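Local coordinates for USG-1 protein homolog (Pseudomonas aeruginosa, PDB 2HJS) that probably acts as an NAD(P)-dependent oxidoreductase of the aspartate-semialdehyde dehydrogenase family, with an NAD-binding domain and a dimerisation domain, at residues A[140-149]-A[263-273]. Numbering follows the deposited sequence. Where two conformers were deposited one is given.
Sequences EVLAPLLATL and VTRVLDATKGI
Leu145 pushes CD2 between the side chains of Val263, Val266 and Leu267. Leu145 CD2 lies 3.9 Å from Val263 CG1, and the two side chains cross at about a right angle. One turn back, Val141 CG1 meets Leu267 CD2 at 3.9 Å. With chi1 at 170°, CG1 of Val141 lies opposite the backbone N and beside the carbonyl carbon, and it is this methyl that reaches Leu267; CG2 faces Ile273 CD1. Ile273 CD1 also lies 3.6 Å from Glu140 O, a backbone oxygen within helix 133-145. Val141, Leu145, Val263 and Leu267 are buried. Beneath them are Val296 and Val299 of strand 294-301 and Leu311 of strand 308-315. Helices 133-145 and 260-269 cross on one face of the mixed sheet of the dimerisation domain. The axes of 140-145 and 263-269 come within 9.6 Å, with 121° between their N-to-C directions.

The outer side is less enclosed. Pro144 and Val266, both partly exposed, touch through CB and CG1 at 3.6 Å. Thr270 OG1 lies beside the proline ring but donates to Val266 O, from above the carbonyl plane. No direct hydrogen bond joins the segments. One water bridges Glu140 OE2 and Lys271 O at the type II turn 270-273. The buried Glu140 carboxylate is also held by Lys320 through OE2 and Thr294 through OE1, which would probably keep it ionised.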
# COMPACT_ATOMS: atom_id res chain seq x y z
N GLU A 140 -4.24 -13.88 -12.90
CA GLU A 140 -4.98 -13.56 -14.10
C GLU A 140 -4.21 -12.56 -14.96
O GLU A 140 -4.26 -12.64 -16.18
CB GLU A 140 -6.35 -12.97 -13.74
CG GLU A 140 -7.06 -12.30 -14.90
CD GLU A 140 -8.37 -11.65 -14.48
OE1 GLU A 140 -8.50 -11.30 -13.28
OE2 GLU A 140 -9.27 -11.48 -15.35
N VAL A 141 -3.52 -11.62 -14.32
CA VAL A 141 -2.78 -10.59 -15.02
C VAL A 141 -1.41 -11.11 -15.47
O VAL A 141 -0.99 -10.83 -16.58
CB VAL A 141 -2.63 -9.32 -14.14
CG1 VAL A 141 -1.63 -8.32 -14.76
CG2 VAL A 141 -4.00 -8.69 -13.90
N LEU A 142 -0.75 -11.87 -14.62
CA LEU A 142 0.58 -12.41 -14.94
C LEU A 142 0.60 -13.51 -16.00
O LEU A 142 1.52 -13.55 -16.82
CB LEU A 142 1.22 -12.98 -13.69
CG LEU A 142 2.19 -12.09 -12.94
CD1 LEU A 142 1.79 -10.63 -12.92
CD2 LEU A 142 2.30 -12.66 -11.53
N ALA A 143 -0.39 -14.40 -15.96
CA ALA A 143 -0.40 -15.53 -16.90
C ALA A 143 -0.14 -15.12 -18.36
O ALA A 143 0.79 -15.64 -18.98
CB ALA A 143 -1.69 -16.35 -16.77
N PRO A 144 -0.94 -14.19 -18.92
CA PRO A 144 -0.68 -13.83 -20.34
C PRO A 144 0.67 -13.12 -20.57
O PRO A 144 1.22 -13.20 -21.64
CB PRO A 144 -1.86 -12.92 -20.71
CG PRO A 144 -2.52 -12.55 -19.44
CD PRO A 144 -2.11 -13.48 -18.36
N LEU A 145 1.19 -12.45 -19.55
CA LEU A 145 2.48 -11.79 -19.65
C LEU A 145 3.65 -12.77 -19.68
O LEU A 145 4.69 -12.48 -20.27
CB LEU A 145 2.66 -10.81 -18.49
CG LEU A 145 1.69 -9.64 -18.43
CD1 LEU A 145 2.05 -8.73 -17.23
CD2 LEU A 145 1.78 -8.87 -19.72
N LEU A 146 3.48 -13.93 -19.05
CA LEU A 146 4.59 -14.86 -18.87
C LEU A 146 4.95 -15.61 -20.14
O LEU A 146 5.99 -16.27 -20.19
CB LEU A 146 4.35 -15.81 -17.71
CG LEU A 146 4.22 -15.09 -16.36
CD1 LEU A 146 3.85 -16.10 -15.30
CD2 LEU A 146 5.46 -14.27 -15.94
N ALA A 147 4.11 -15.50 -21.16
CA ALA A 147 4.46 -16.04 -22.48
C ALA A 147 5.56 -15.21 -23.14
O ALA A 147 6.28 -15.71 -24.01
CB ALA A 147 3.25 -16.09 -23.36
N THR A 148 5.68 -13.95 -22.71
CA THR A 148 6.58 -12.97 -23.30
C THR A 148 7.72 -12.58 -22.35
O THR A 148 8.84 -12.40 -22.78
CB THR A 148 5.77 -11.71 -23.78
OG1 THR A 148 5.22 -11.97 -25.08
CG2 THR A 148 6.62 -10.44 -23.86
N LEU A 149 7.41 -12.48 -21.05
CA LEU A 149 8.37 -12.05 -20.04
C LEU A 149 8.96 -13.23 -19.29
O LEU A 149 8.24 -14.17 -18.95
CB LEU A 149 7.70 -11.13 -19.02
CG LEU A 149 7.04 -9.85 -19.53
CD1 LEU A 149 6.51 -9.05 -18.38
CD2 LEU A 149 7.99 -9.01 -20.39
N VAL A 263 3.75 -5.47 -23.37
CA VAL A 263 3.05 -5.71 -22.13
C VAL A 263 1.62 -5.13 -22.18
O VAL A 263 0.63 -5.83 -21.91
CB VAL A 263 3.82 -5.13 -20.91
CG1 VAL A 263 2.96 -5.18 -19.65
CG2 VAL A 263 5.12 -5.88 -20.68
N THR A 264 1.51 -3.86 -22.56
CA THR A 264 0.22 -3.18 -22.56
C THR A 264 -0.64 -3.74 -23.69
O THR A 264 -1.86 -3.83 -23.54
CB THR A 264 0.36 -1.64 -22.72
OG1 THR A 264 0.96 -1.33 -23.97
CG2 THR A 264 1.21 -1.03 -21.61
N ARG A 265 -0.02 -4.11 -24.81
CA ARG A 265 -0.75 -4.76 -25.91
C ARG A 265 -1.42 -6.08 -25.45
O ARG A 265 -2.60 -6.33 -25.74
CB ARG A 265 0.19 -4.95 -27.12
CG ARG A 265 -0.47 -5.32 -28.42
CD ARG A 265 0.57 -5.39 -29.59
NE ARG A 265 1.24 -4.11 -29.86
CZ ARG A 265 2.54 -3.85 -29.70
NH1 ARG A 265 3.41 -4.76 -29.30
NH2 ARG A 265 3.01 -2.63 -29.99
N VAL A 266 -0.68 -6.91 -24.71
CA VAL A 266 -1.18 -8.20 -24.26
C VAL A 266 -2.34 -8.02 -23.31
O VAL A 266 -3.35 -8.72 -23.41
CB VAL A 266 -0.07 -9.03 -23.54
CG1 VAL A 266 -0.66 -10.27 -22.86
CG2 VAL A 266 0.98 -9.46 -24.51
N LEU A 267 -2.17 -7.10 -22.36
CA LEU A 267 -3.18 -6.76 -21.36
C LEU A 267 -4.41 -6.18 -22.01
O LEU A 267 -5.53 -6.50 -21.63
CB LEU A 267 -2.62 -5.74 -20.36
CG LEU A 267 -1.47 -6.23 -19.47
CD1 LEU A 267 -0.87 -5.06 -18.71
CD2 LEU A 267 -1.94 -7.33 -18.53
N ASP A 268 -4.19 -5.32 -22.99
CA ASP A 268 -5.29 -4.75 -23.74
C ASP A 268 -6.07 -5.84 -24.50
O ASP A 268 -7.28 -5.78 -24.57
CB ASP A 268 -4.78 -3.67 -24.68
CG ASP A 268 -5.83 -2.62 -24.99
OD1 ASP A 268 -6.84 -2.52 -24.24
OD2 ASP A 268 -5.61 -1.87 -25.96
N ALA A 269 -5.37 -6.84 -25.05
CA ALA A 269 -6.00 -7.90 -25.86
C ALA A 269 -6.66 -9.01 -25.03
O ALA A 269 -7.45 -9.77 -25.56
CB ALA A 269 -4.99 -8.50 -26.84
N THR A 270 -6.37 -9.09 -23.74
CA THR A 270 -6.88 -10.18 -22.91
C THR A 270 -8.28 -9.88 -22.38
O THR A 270 -8.49 -8.82 -21.77
CB THR A 270 -5.92 -10.49 -21.74
OG1 THR A 270 -4.62 -10.78 -22.26
CG2 THR A 270 -6.41 -11.69 -20.91
N LYS A 271 -9.22 -10.79 -22.65
CA LYS A 271 -10.58 -10.71 -22.09
C LYS A 271 -10.53 -10.68 -20.56
O LYS A 271 -9.72 -11.37 -19.96
CB LYS A 271 -11.42 -11.89 -22.58
CG LYS A 271 -12.79 -12.02 -21.90
CD LYS A 271 -13.49 -13.33 -22.23
CE LYS A 271 -14.72 -13.09 -23.08
NZ LYS A 271 -15.73 -12.21 -22.40
N GLY A 272 -11.38 -9.86 -19.95
CA GLY A 272 -11.49 -9.83 -18.50
C GLY A 272 -10.49 -8.89 -17.86
O GLY A 272 -10.58 -8.65 -16.65
N ILE A 273 -9.52 -8.39 -18.64
CA ILE A 273 -8.56 -7.40 -18.17
C ILE A 273 -8.84 -6.10 -18.90
O ILE A 273 -9.02 -6.09 -20.12
CB ILE A 273 -7.09 -7.83 -18.42
CG1 ILE A 273 -6.69 -8.98 -17.50
CG2 ILE A 273 -6.15 -6.68 -18.17
CD1 ILE A 273 -5.33 -9.63 -17.87
O HOH W 1 -8.69 -12.62 -17.83